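Side-chain contacts in hypothetical protein PH1789 (Pyrococcus horikoshii, PDB 1WR2), which is of unknown function but carries a domain of the ATP-grasp family, with two antiparallel sheets and helices packed against them: residues Lys40-Leu45 with Lys89-Ile94; Leu79-Lys82 with Glu86-Lys89; Asp46-Tyr51 with Val110-Met115; Pro66-Lys71 with Glu96-Tyr101. One frame throughout, in Å; residues are numbered along the deposited sequence.

Interaction 1 (Lys40-Leu45 with Lys89-Ile94)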
loop_
_atom_site.group_PDB
_atom_site.type_symbol
_atom_site.label_atom_id
_atom_site.label_comp_id
_atom_site.label_asym_id
_atom_site.label_seq_id
_atom_site.Cartn_x
_atom_site.Cartn_y
_atom_site.Cartn_z
ATOM N N LYS A 40 4.740 12.802 -2.323
ATOM C CA LYS A 40 5.287 13.759 -1.376
ATOM C C LYS A 40 4.341 14.027 -0.218
ATOM O O LYS A 40 3.125 14.063 -0.392
ATOM C CB LYS A 40 5.617 15.079 -2.074
ATOM C CG LYS A 40 6.901 15.085 -2.893
ATOM C CD LYS A 40 6.731 14.406 -4.232
ATOM C CE LYS A 40 7.833 14.836 -5.191
ATOM N NZ LYS A 40 9.187 14.600 -4.625
ATOM N N LEU A 41 4.909 14.223 0.963
ATOM C CA LEU A 41 4.116 14.495 2.158
ATOM C C LEU A 41 4.078 15.992 2.432
ATOM O O LEU A 41 5.056 16.576 2.897
ATOM C CB LEU A 41 4.705 13.768 3.373
ATOM C CG LEU A 41 3.957 13.993 4.694
ATOM C CD1 LEU A 41 2.536 13.527 4.555
ATOM C CD2 LEU A 41 4.649 13.252 5.820
ATOM N N ALA A 42 2.945 16.615 2.139
ATOM C CA ALA A 42 2.787 18.047 2.361
ATOM C C ALA A 42 2.356 18.326 3.803
ATOM O O ALA A 42 1.472 17.665 4.330
ATOM C CB ALA A 42 1.752 18.608 1.382
ATOM N N LYS A 43 2.990 19.303 4.443
ATOM C CA LYS A 43 2.634 19.658 5.811
ATOM C C LYS A 43 1.705 20.872 5.794
ATOM O O LYS A 43 1.051 21.170 6.788
ATOM C CB LYS A 43 3.887 19.981 6.633
ATOM C CG LYS A 43 4.850 18.805 6.800
ATOM C CD LYS A 43 4.175 17.634 7.496
ATOM C CE LYS A 43 5.110 16.427 7.632
ATOM N NZ LYS A 43 6.266 16.690 8.539
ATOM N N THR A 44 1.664 21.574 4.664
ATOM C CA THR A 44 0.805 22.756 4.511
ATOM C C THR A 44 0.196 22.756 3.119
ATOM O O THR A 44 0.642 22.011 2.238
ATOM C CB THR A 44 1.589 24.084 4.661
ATOM O OG1 THR A 44 2.522 24.212 3.583
ATOM C CG2 THR A 44 2.342 24.130 5.991
ATOM N N LEU A 45 -0.821 23.591 2.917
ATOM C CA LEU A 45 -1.467 23.683 1.616
ATOM C C LEU A 45 -0.480 24.247 0.594
ATOM O O LEU A 45 -0.463 23.820 -0.562
ATOM C CB LEU A 45 -2.719 24.564 1.704
ATOM C CG LEU A 45 -3.430 24.934 0.399
ATOM C CD1 LEU A 45 -3.791 23.698 -0.396
ATOM C CD2 LEU A 45 -4.680 25.734 0.746
ATOM N N LYS A 89 -9.565 23.427 -2.456
ATOM C CA LYS A 89 -10.869 23.095 -1.898
ATOM C C LYS A 89 -10.906 21.662 -1.358
ATOM O O LYS A 89 -11.534 21.397 -0.335
ATOM C CB LYS A 89 -11.967 23.314 -2.949
ATOM C CG LYS A 89 -12.090 22.237 -4.025
ATOM C CD LYS A 89 -12.929 22.745 -5.205
ATOM C CE LYS A 89 -13.610 21.615 -5.972
ATOM N NZ LYS A 89 -12.669 20.554 -6.412
ATOM N N LYS A 90 -10.230 20.740 -2.039
ATOM C CA LYS A 90 -10.195 19.352 -1.581
ATOM C C LYS A 90 -9.330 19.233 -0.334
ATOM O O LYS A 90 -9.522 18.338 0.487
ATOM C CB LYS A 90 -9.674 18.440 -2.689
ATOM C CG LYS A 90 -10.660 18.284 -3.829
ATOM C CD LYS A 90 -11.992 17.777 -3.302
ATOM C CE LYS A 90 -13.075 17.825 -4.373
ATOM N NZ LYS A 90 -14.357 17.272 -3.857
ATOM N N TRP A 91 -8.379 20.149 -0.195
ATOM C CA TRP A 91 -7.517 20.168 0.971
ATOM C C TRP A 91 -8.397 20.520 2.174
ATOM O O TRP A 91 -8.260 19.938 3.250
ATOM C CB TRP A 91 -6.409 21.208 0.793
ATOM C CG TRP A 91 -5.608 21.447 2.041
ATOM C CD1 TRP A 91 -5.994 22.158 3.146
ATOM C CD2 TRP A 91 -4.307 20.929 2.334
ATOM N NE1 TRP A 91 -5.013 22.109 4.105
ATOM C CE2 TRP A 91 -3.967 21.361 3.632
ATOM C CE3 TRP A 91 -3.395 20.137 1.623
ATOM C CZ2 TRP A 91 -2.754 21.028 4.238
ATOM C CZ3 TRP A 91 -2.187 19.806 2.228
ATOM C CH2 TRP A 91 -1.881 20.252 3.522
ATOM N N GLU A 92 -9.311 21.467 1.981
ATOM C CA GLU A 92 -10.213 21.872 3.055
ATOM C C GLU A 92 -11.182 20.739 3.379
ATOM O O GLU A 92 -11.452 20.451 4.542
ATOM C CB GLU A 92 -11.006 23.125 2.652
ATOM C CG GLU A 92 -10.189 24.415 2.621
ATOM C CD GLU A 92 -11.036 25.636 2.274
ATOM O OE1 GLU A 92 -11.601 25.673 1.156
ATOM O OE2 GLU A 92 -11.136 26.559 3.118
ATOM N N GLU A 93 -11.707 20.097 2.341
ATOM C CA GLU A 93 -12.643 19.002 2.522
ATOM C C GLU A 93 -12.119 17.863 3.383
ATOM O O GLU A 93 -12.753 17.490 4.375
ATOM C CB GLU A 93 -13.054 18.421 1.177
ATOM C CG GLU A 93 -14.105 19.204 0.455
ATOM C CD GLU A 93 -14.805 18.352 -0.564
ATOM O OE1 GLU A 93 -15.242 17.241 -0.189
ATOM O OE2 GLU A 93 -14.920 18.787 -1.728
ATOM N N ILE A 94 -10.969 17.305 3.006
ATOM C CA ILE A 94 -10.418 16.179 3.750
ATOM C C ILE A 94 -10.162 16.514 5.204
ATOM O O ILE A 94 -10.315 15.657 6.071
ATOM C CB ILE A 94 -9.120 15.619 3.107
ATOM C CG1 ILE A 94 -8.021 16.681 3.090
ATOM C CG2 ILE A 94 -9.425 15.106 1.702
ATOM C CD1 ILE A 94 -6.711 16.187 2.489
#
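The contact of L45 with W91 is a CH-pi contact near the protein surface, where the start of helix 45-55 meets the middle of helix 84-101. In segment 89-94, W91 alone makes the contact. Its CG is anti to the backbone N (chi1 171°), and the indole reaches out beneath the turn that follows strand 40-42. L45 CA stands over the six-membered ring, 3.7 Å from its centroid and only 2° off the ring normal. The backbone joins in as well: L45 N lies over the same face, 3.5 Å from W91 CZ2. T44 C approaches the outer end of the ring obliquely, 3.3 Å from W91 CH2.

The two side chains run past each other in opposite directions. L45 CB sits above the ring fusion, and the branch ending in CD1 continues back toward the root of the indole, 3.8 Å from W91 CG. A42 comes to the ring edge instead, its CB 4.2 Å from W91 CZ3.

No hydrogen bond crosses between the segments. T44 is the N-cap of helix 45-55, and its OG1 accepts a hydrogen bond from the backbone N of E47. K90 NZ forms a salt bridge within its own helix to E93 OE2, at 2.7 Å. H95 also meets the indole, and A48 and V110 touch W91.

This is a helix-to-helix join made by one large aromatic under a capped first turn. It belongs to a small alpha+beta unit in which two helices cover one face of a four-stranded antiparallel sheet, as in the ATP-grasp fold.

Interaction 2 (Leu79-Lys82 with Glu86-Lys89)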
loop_
_atom_site.group_PDB
_atom_site.type_symbol
_atom_site.label_atom_id
_atom_site.label_comp_id
_atom_site.label_asym_id
_atom_site.label_seq_id
_atom_site.Cartn_x
_atom_site.Cartn_y
_atom_site.Cartn_z
ATOM N N LEU A 79 -9.580 12.110 -5.185
ATOM C CA LEU A 79 -8.938 11.764 -6.442
ATOM C C LEU A 79 -9.098 12.744 -7.602
ATOM O O LEU A 79 -9.883 13.689 -7.549
ATOM C CB LEU A 79 -9.432 10.389 -6.894
ATOM C CG LEU A 79 -9.397 9.231 -5.892
ATOM C CD1 LEU A 79 -9.917 7.983 -6.587
ATOM C CD2 LEU A 79 -7.986 8.991 -5.387
ATOM N N ASN A 80 -8.323 12.486 -8.652
ATOM C CA ASN A 80 -8.318 13.260 -9.885
ATOM C C ASN A 80 -8.487 14.772 -9.747
ATOM O O ASN A 80 -9.350 15.378 -10.389
ATOM C CB ASN A 80 -9.373 12.691 -10.842
ATOM C CG ASN A 80 -9.114 13.071 -12.288
ATOM O OD1 ASN A 80 -8.356 12.401 -12.994
ATOM N ND2 ASN A 80 -9.754 14.144 -12.742
ATOM N N ILE A 81 -7.648 15.373 -8.910
ATOM C CA ILE A 81 -7.653 16.817 -8.692
ATOM C C ILE A 81 -6.929 17.412 -9.901
ATOM O O ILE A 81 -5.721 17.243 -10.054
ATOM C CB ILE A 81 -6.893 17.171 -7.409
ATOM C CG1 ILE A 81 -7.619 16.559 -6.202
ATOM C CG2 ILE A 81 -6.747 18.669 -7.300
ATOM C CD1 ILE A 81 -6.832 16.587 -4.895
ATOM N N LYS A 82 -7.666 18.124 -10.747
ATOM C CA LYS A 82 -7.089 18.665 -11.970
ATOM C C LYS A 82 -6.297 19.963 -11.901
ATOM O O LYS A 82 -5.460 20.216 -12.770
ATOM C CB LYS A 82 -8.187 18.800 -13.026
ATOM C CG LYS A 82 -9.007 17.530 -13.210
ATOM C CD LYS A 82 -9.841 17.545 -14.486
ATOM C CE LYS A 82 -10.715 18.791 -14.596
ATOM N NZ LYS A 82 -9.911 20.011 -14.921
ATOM N N GLU A 86 -8.957 23.508 -7.343
ATOM C CA GLU A 86 -9.600 22.299 -6.856
ATOM C C GLU A 86 -8.800 21.652 -5.720
ATOM O O GLU A 86 -9.375 21.067 -4.805
ATOM C CB GLU A 86 -9.789 21.312 -8.014
ATOM C CG GLU A 86 -10.073 19.881 -7.586
ATOM C CD GLU A 86 -10.730 19.054 -8.679
ATOM O OE1 GLU A 86 -10.271 19.113 -9.844
ATOM O OE2 GLU A 86 -11.705 18.334 -8.359
ATOM N N LEU A 87 -7.475 21.764 -5.779
ATOM C CA LEU A 87 -6.622 21.194 -4.739
ATOM C C LEU A 87 -6.842 21.957 -3.435
ATOM O O LEU A 87 -6.866 21.363 -2.362
ATOM C CB LEU A 87 -5.140 21.264 -5.160
ATOM C CG LEU A 87 -4.116 20.462 -4.340
ATOM C CD1 LEU A 87 -2.852 20.223 -5.165
ATOM C CD2 LEU A 87 -3.786 21.204 -3.065
ATOM N N LYS A 88 -7.017 23.274 -3.535
ATOM C CA LYS A 88 -7.237 24.111 -2.356
ATOM C C LYS A 88 -8.550 23.770 -1.668
ATOM O O LYS A 88 -8.644 23.817 -0.441
ATOM C CB LYS A 88 -7.247 25.595 -2.735
ATOM C CG LYS A 88 -5.917 26.132 -3.234
ATOM C CD LYS A 88 -6.029 27.604 -3.626
ATOM C CE LYS A 88 -4.676 28.190 -4.028
ATOM N NZ LYS A 88 -4.794 29.603 -4.504
ATOM N N LYS A 89 -9.565 23.427 -2.456
ATOM C CA LYS A 89 -10.869 23.095 -1.898
ATOM C C LYS A 89 -10.906 21.662 -1.358
ATOM O O LYS A 89 -11.534 21.397 -0.335
ATOM C CB LYS A 89 -11.967 23.314 -2.949
ATOM C CG LYS A 89 -12.090 22.237 -4.025
ATOM C CD LYS A 89 -12.929 22.745 -5.205
ATOM C CE LYS A 89 -13.610 21.615 -5.972
ATOM N NZ LYS A 89 -12.669 20.554 -6.412
HETATM O O HOH W 1 -11.529 15.853 -6.562
HETATM O O HOH W 2 -11.577 16.874 -10.894
#
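The backbone N of K82 donates to the side chain of E86 across a tight strand-to-helix connection. The bond from K82 N to E86 OE1 is 2.9 Å long, with an N-H...O angle of 161°. The N-H comes from above the carboxylate plane, 48° out of it. E86 reaches this position because its CG is anti to the backbone N (chi1 163°) and the chain stays extended beyond CG.

Water extends the polar link along the strand. One water donates to L79 O at 2.9 Å and to E86 OE2 at 3.1 Å. A second lies 2.7 Å from N80 O and also near E86 OE1; it has more acceptors within reach than protons, so it may not serve them all at once. Both carboxylate oxygens are thus linked to the end of strand 77-81, OE2 by way of water.

A charged partner of E86 lies on its own helix. K89 NZ makes a salt bridge with E86 OE2, and the hydrogen bond in it is weak at 3.1 Å.

The arrangement is a short beta-alpha connection, joining an outermost strand of the four-stranded sheet to helix 84-101. N83 sits in the turn, and its OD1 accepts a hydrogen bond from the backbone N of E86.

Apolar packing lies beneath the polar layer. I81 CG2 presses against the helix backbone, 3.5 Å from L87 N. The same methyl is 3.6 Å from E86 CG and 3.7 Å from L87 CB. I81 and L87 both also touch L61 of strand 59-64, while L87 reaches L45, L49 and A52 of helix 45-55.

Interaction 3 (Asp46-Tyr51 with Val110-Met115)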
loop_
_atom_site.group_PDB
_atom_site.type_symbol
_atom_site.label_atom_id
_atom_site.label_comp_id
_atom_site.label_asym_id
_atom_site.label_seq_id
_atom_site.Cartn_x
_atom_site.Cartn_y
_atom_site.Cartn_z
ATOM N N ASP A 46 0.347 25.203 1.016
ATOM C CA ASP A 46 1.337 25.770 0.106
ATOM C C ASP A 46 2.265 24.660 -0.373
ATOM O O ASP A 46 2.565 24.557 -1.562
ATOM C CB ASP A 46 2.162 26.865 0.788
ATOM C CG ASP A 46 1.408 28.175 0.909
ATOM O OD1 ASP A 46 0.793 28.601 -0.092
ATOM O OD2 ASP A 46 1.440 28.781 1.998
ATOM N N GLU A 47 2.713 23.825 0.558
ATOM C CA GLU A 47 3.598 22.720 0.209
ATOM C C GLU A 47 2.934 21.782 -0.794
ATOM O O GLU A 47 3.559 21.352 -1.762
ATOM C CB GLU A 47 3.983 21.933 1.461
ATOM C CG GLU A 47 5.162 22.516 2.231
ATOM C CD GLU A 47 5.513 21.688 3.449
ATOM O OE1 GLU A 47 5.380 20.445 3.383
ATOM O OE2 GLU A 47 5.935 22.272 4.467
ATOM N N ALA A 48 1.664 21.469 -0.558
ATOM C CA ALA A 48 0.926 20.577 -1.442
ATOM C C ALA A 48 0.850 21.163 -2.845
ATOM O O ALA A 48 0.996 20.451 -3.834
ATOM C CB ALA A 48 -0.475 20.336 -0.895
ATOM N N LEU A 49 0.617 22.468 -2.930
ATOM C CA LEU A 49 0.524 23.122 -4.226
ATOM C C LEU A 49 1.839 22.976 -4.994
ATOM O O LEU A 49 1.834 22.750 -6.206
ATOM C CB LEU A 49 0.163 24.600 -4.042
ATOM C CG LEU A 49 -1.239 24.850 -3.480
ATOM C CD1 LEU A 49 -1.445 26.337 -3.259
ATOM C CD2 LEU A 49 -2.291 24.294 -4.450
ATOM N N GLU A 50 2.958 23.094 -4.279
ATOM C CA GLU A 50 4.285 22.957 -4.881
ATOM C C GLU A 50 4.500 21.538 -5.399
ATOM O O GLU A 50 4.871 21.343 -6.557
ATOM C CB GLU A 50 5.378 23.257 -3.854
ATOM C CG GLU A 50 5.425 24.683 -3.343
ATOM C CD GLU A 50 6.597 24.910 -2.394
ATOM O OE1 GLU A 50 6.613 24.302 -1.299
ATOM O OE2 GLU A 50 7.507 25.690 -2.753
ATOM N N TYR A 51 4.279 20.556 -4.524
ATOM C CA TYR A 51 4.447 19.146 -4.878
ATOM C C TYR A 51 3.541 18.744 -6.037
ATOM O O TYR A 51 3.926 17.932 -6.877
ATOM C CB TYR A 51 4.146 18.240 -3.679
ATOM C CG TYR A 51 5.118 18.358 -2.522
ATOM C CD1 TYR A 51 6.494 18.396 -2.743
ATOM C CD2 TYR A 51 4.663 18.374 -1.203
ATOM C CE1 TYR A 51 7.396 18.442 -1.674
ATOM C CE2 TYR A 51 5.553 18.419 -0.128
ATOM C CZ TYR A 51 6.918 18.452 -0.372
ATOM O OH TYR A 51 7.805 18.478 0.683
ATOM N N VAL A 110 -0.477 15.671 4.552
ATOM C CA VAL A 110 -1.278 15.166 3.445
ATOM C C VAL A 110 -0.395 14.615 2.344
ATOM O O VAL A 110 0.520 15.289 1.869
ATOM C CB VAL A 110 -2.168 16.264 2.839
ATOM C CG1 VAL A 110 -2.942 15.704 1.658
ATOM C CG2 VAL A 110 -3.114 16.791 3.891
ATOM N N LEU A 111 -0.669 13.385 1.940
ATOM C CA LEU A 111 0.114 12.756 0.896
ATOM C C LEU A 111 -0.387 13.233 -0.464
ATOM O O LEU A 111 -1.590 13.163 -0.763
ATOM C CB LEU A 111 -0.004 11.229 1.014
ATOM C CG LEU A 111 1.118 10.381 0.411
ATOM C CD1 LEU A 111 2.464 10.907 0.886
ATOM C CD2 LEU A 111 0.944 8.923 0.824
ATOM N N VAL A 112 0.533 13.761 -1.266
ATOM C CA VAL A 112 0.208 14.229 -2.610
ATOM C C VAL A 112 0.809 13.177 -3.528
ATOM O O VAL A 112 2.027 13.015 -3.569
ATOM C CB VAL A 112 0.866 15.590 -2.934
ATOM C CG1 VAL A 112 0.423 16.060 -4.305
ATOM C CG2 VAL A 112 0.515 16.610 -1.879
ATOM N N ALA A 113 -0.039 12.463 -4.257
ATOM C CA ALA A 113 0.432 11.409 -5.136
ATOM C C ALA A 113 -0.110 11.560 -6.546
ATOM O O ALA A 113 -0.986 12.379 -6.808
ATOM C CB ALA A 113 0.031 10.055 -4.574
ATOM N N PRO A 114 0.404 10.751 -7.478
ATOM C CA PRO A 114 -0.067 10.835 -8.857
ATOM C C PRO A 114 -1.283 9.952 -9.119
ATOM O O PRO A 114 -1.591 9.037 -8.343
ATOM C CB PRO A 114 1.154 10.384 -9.653
ATOM C CG PRO A 114 1.710 9.286 -8.761
ATOM C CD PRO A 114 1.614 9.911 -7.377
ATOM N N MET A 115 -1.991 10.261 -10.200
ATOM C CA MET A 115 -3.135 9.466 -10.615
ATOM C C MET A 115 -2.519 8.366 -11.470
ATOM O O MET A 115 -2.203 8.574 -12.646
ATOM C CB MET A 115 -4.104 10.308 -11.445
ATOM C CG MET A 115 -5.082 11.132 -10.618
ATOM S SD MET A 115 -6.248 10.086 -9.706
ATOM C CE MET A 115 -7.363 9.617 -11.036
#
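V112 points its side chain from strand 109-114 at helix 45-55, where A48 and Y51 receive it. These two residues are three apart in the helix, and each takes a different part of the valine.

The CG2 methyl of V112 goes to A48. With chi1 at -177°, this methyl lies beside the backbone N of V112 and faces the helix. It is 4.0 Å from A48 CB and equally close to A48 CA, so it rests against both the side chain and the backbone of the alanine.

Y51 meets the valine through its root and not through its ring. Y51 CB is 4.3 Å from V112 CB, facing the branch point. Y51 sets out toward the strand, but its ring then turns off it. With CG beside the backbone N (chi1 -66°), the ring is carried over strand 40-42, where it touches K40 and A42.

The contact is apolar and buried, with no hydrogen bond between the segments. Y51 N bonds to E47 O inside the helix. V112 and K40 are tied by backbone hydrogen bonding between neighbouring strands.

The helix therefore lies on the face of the antiparallel sheet, over strands 40-42 and 109-114. L61 of strand 59-64 flanks V112 within that sheet. Helix 84-101 packs beside helix 45-55, with E84 touching L49.

Interaction 4 (Pro66-Lys71 with Glu96-Tyr101)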
loop_
_atom_site.group_PDB
_atom_site.type_symbol
_atom_site.label_atom_id
_atom_site.label_comp_id
_atom_site.label_asym_id
_atom_site.label_seq_id
_atom_site.Cartn_x
_atom_site.Cartn_y
_atom_site.Cartn_z
ATOM N N PRO A 66 -2.593 8.788 12.233
ATOM C CA PRO A 66 -2.550 7.480 12.890
ATOM C C PRO A 66 -3.939 7.069 13.373
ATOM O O PRO A 66 -4.201 5.889 13.590
ATOM C CB PRO A 66 -1.592 7.706 14.056
ATOM C CG PRO A 66 -0.732 8.859 13.594
ATOM C CD PRO A 66 -1.734 9.758 12.933
ATOM N N GLN A 67 -4.827 8.048 13.540
ATOM C CA GLN A 67 -6.186 7.774 14.011
ATOM C C GLN A 67 -7.155 7.487 12.875
ATOM O O GLN A 67 -8.273 7.025 13.108
ATOM C CB GLN A 67 -6.738 8.952 14.821
ATOM C CG GLN A 67 -6.076 9.173 16.160
ATOM C CD GLN A 67 -4.607 9.513 16.029
ATOM O OE1 GLN A 67 -4.233 10.422 15.289
ATOM N NE2 GLN A 67 -3.764 8.784 16.757
ATOM N N ILE A 68 -6.732 7.769 11.648
ATOM C CA ILE A 68 -7.581 7.547 10.489
ATOM C C ILE A 68 -6.871 6.636 9.499
ATOM O O ILE A 68 -6.363 7.093 8.476
ATOM C CB ILE A 68 -7.920 8.880 9.796
ATOM C CG1 ILE A 68 -8.410 9.895 10.832
ATOM C CG2 ILE A 68 -8.984 8.657 8.738
ATOM C CD1 ILE A 68 -8.687 11.261 10.263
ATOM N N LEU A 69 -6.839 5.344 9.807
ATOM C CA LEU A 69 -6.183 4.371 8.943
ATOM C C LEU A 69 -7.048 3.975 7.739
ATOM O O LEU A 69 -6.537 3.772 6.640
ATOM C CB LEU A 69 -5.806 3.131 9.755
ATOM C CG LEU A 69 -4.899 3.374 10.969
ATOM C CD1 LEU A 69 -4.776 2.078 11.769
ATOM C CD2 LEU A 69 -3.527 3.872 10.522
ATOM N N HIS A 70 -8.355 3.862 7.949
ATOM C CA HIS A 70 -9.275 3.510 6.869
ATOM C C HIS A 70 -9.714 4.806 6.185
ATOM O O HIS A 70 -10.808 5.322 6.423
ATOM C CB HIS A 70 -10.489 2.769 7.429
ATOM C CG HIS A 70 -11.367 2.164 6.377
ATOM N ND1 HIS A 70 -12.550 1.521 6.675
ATOM C CD2 HIS A 70 -11.227 2.088 5.032
ATOM C CE1 HIS A 70 -13.098 1.073 5.560
ATOM N NE2 HIS A 70 -12.317 1.405 4.548
ATOM N N LYS A 71 -8.839 5.323 5.329
ATOM C CA LYS A 71 -9.082 6.573 4.620
ATOM C C LYS A 71 -10.397 6.673 3.847
ATOM O O LYS A 71 -11.076 7.696 3.924
ATOM C CB LYS A 71 -7.899 6.867 3.689
ATOM C CG LYS A 71 -6.571 7.054 4.429
ATOM C CD LYS A 71 -5.432 7.440 3.483
ATOM C CE LYS A 71 -5.079 6.308 2.525
ATOM N NZ LYS A 71 -4.417 5.167 3.222
ATOM N N GLU A 96 -11.927 18.618 6.947
ATOM C CA GLU A 96 -13.253 18.694 7.550
ATOM C C GLU A 96 -13.733 17.276 7.812
ATOM O O GLU A 96 -14.221 16.969 8.894
ATOM C CB GLU A 96 -14.240 19.394 6.609
ATOM C CG GLU A 96 -13.827 20.802 6.183
ATOM C CD GLU A 96 -14.779 21.407 5.152
ATOM O OE1 GLU A 96 -15.299 20.649 4.305
ATOM O OE2 GLU A 96 -14.996 22.636 5.178
ATOM N N ASN A 97 -13.583 16.415 6.812
ATOM C CA ASN A 97 -14.009 15.030 6.928
ATOM C C ASN A 97 -13.281 14.314 8.045
ATOM O O ASN A 97 -13.854 13.466 8.722
ATOM C CB ASN A 97 -13.798 14.293 5.603
ATOM C CG ASN A 97 -14.664 14.848 4.494
ATOM O OD1 ASN A 97 -15.463 15.759 4.719
ATOM N ND2 ASN A 97 -14.514 14.307 3.288
ATOM N N ALA A 98 -12.015 14.659 8.240
ATOM C CA ALA A 98 -11.221 14.044 9.290
ATOM C C ALA A 98 -11.687 14.555 10.652
ATOM O O ALA A 98 -11.636 13.837 11.649
ATOM C CB ALA A 98 -9.752 14.375 9.089
ATOM N N LYS A 99 -12.145 15.802 10.682
ATOM C CA LYS A 99 -12.610 16.406 11.923
ATOM C C LYS A 99 -13.893 15.737 12.404
ATOM O O LYS A 99 -14.080 15.518 13.602
ATOM C CB LYS A 99 -12.851 17.907 11.721
ATOM C CG LYS A 99 -12.740 18.723 12.995
ATOM C CD LYS A 99 -11.331 18.625 13.568
ATOM C CE LYS A 99 -11.207 19.388 14.875
ATOM N NZ LYS A 99 -12.167 18.881 15.895
ATOM N N LYS A 100 -14.774 15.410 11.467
ATOM C CA LYS A 100 -16.036 14.765 11.809
ATOM C C LYS A 100 -15.802 13.307 12.191
ATOM O O LYS A 100 -16.507 12.755 13.033
ATOM C CB LYS A 100 -17.008 14.826 10.625
ATOM C CG LYS A 100 -17.234 16.222 10.064
ATOM C CD LYS A 100 -18.243 16.202 8.920
ATOM C CE LYS A 100 -18.127 17.447 8.041
ATOM N NZ LYS A 100 -18.219 18.724 8.812
ATOM N N TYR A 101 -14.794 12.694 11.576
ATOM C CA TYR A 101 -14.465 11.293 11.816
ATOM C C TYR A 101 -13.781 11.041 13.167
ATOM O O TYR A 101 -14.192 10.159 13.928
ATOM C CB TYR A 101 -13.579 10.794 10.679
ATOM C CG TYR A 101 -13.415 9.301 10.632
ATOM C CD1 TYR A 101 -14.385 8.493 10.042
ATOM C CD2 TYR A 101 -12.284 8.694 11.167
ATOM C CE1 TYR A 101 -14.224 7.110 9.983
ATOM C CE2 TYR A 101 -12.118 7.314 11.118
ATOM C CZ TYR A 101 -13.086 6.530 10.525
ATOM O OH TYR A 101 -12.911 5.164 10.475
HETATM O O HOH W 3 -9.784 4.603 10.346
#
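I68 CD1 and A98 CB are only 3.5 Å apart, closer than carbon atoms usually pack. The tip of the isoleucine is pressed onto the helix at a small residue, and I68 CD1 is also 3.9 Å from A98 CA. The side chain gets there fully stretched: CG1 is anti to the carbonyl carbon (chi1 -49°), and CD1 continues straight on (chi2 176°).

Y101, one turn further along the helix, takes the flank of the same isoleucine. The isoleucine and the tyrosine run alongside, pointing opposite ways. I68 CG1 and CG2 each lie 4.1 Å from Y101 CD2, with CG1 set obliquely to the ring. Q67 O comes near the ring plane at its edge, 4.3 Å from Y101 CE2.

Segment 66-71 is the link from strand 59-64 to helix 71-74. It ends in an inverse gamma turn centred on H70, which is also the N-cap position of that helix. Here this link packs against the last turns of helix 84-101. L63 of the sheet touches both I68 and A98.

Polar ties lie beyond the apolar patch. A water accepts from H70 N at 2.9 Å and hydrogen-bonds to Y101 OH at 3.2 Å. Y101 OH also bonds to D73 OD2 of helix 71-74, and A74 of that helix touches the isoleucine and the tyrosine. Q67 turns its OE1 to the backbone N of E106.

In the fold
Interactions 1, 2 and 4 all use helix 84-101, at its middle, first part and end. Interaction 3 instead sets helix 45-55 on strand 109-114. It is the buried one and purely apolar. Interaction 1 is a surface contact and rests on an aromatic ring. Interactions 2 and 4 are partly buried, and both add water bridges to apolar packing; a direct hydrogen bond crosses only in interaction 2. Interactions 1 and 3 lie closest, with centres about 7 Å apart, and their strands 40-42 and 109-114 are neighbours in one sheet. Interaction 2 also touches both, its centre about 9 and 10 Å from theirs. Interaction 4 lies about 18 Å from interactions 2 and 3, between centres.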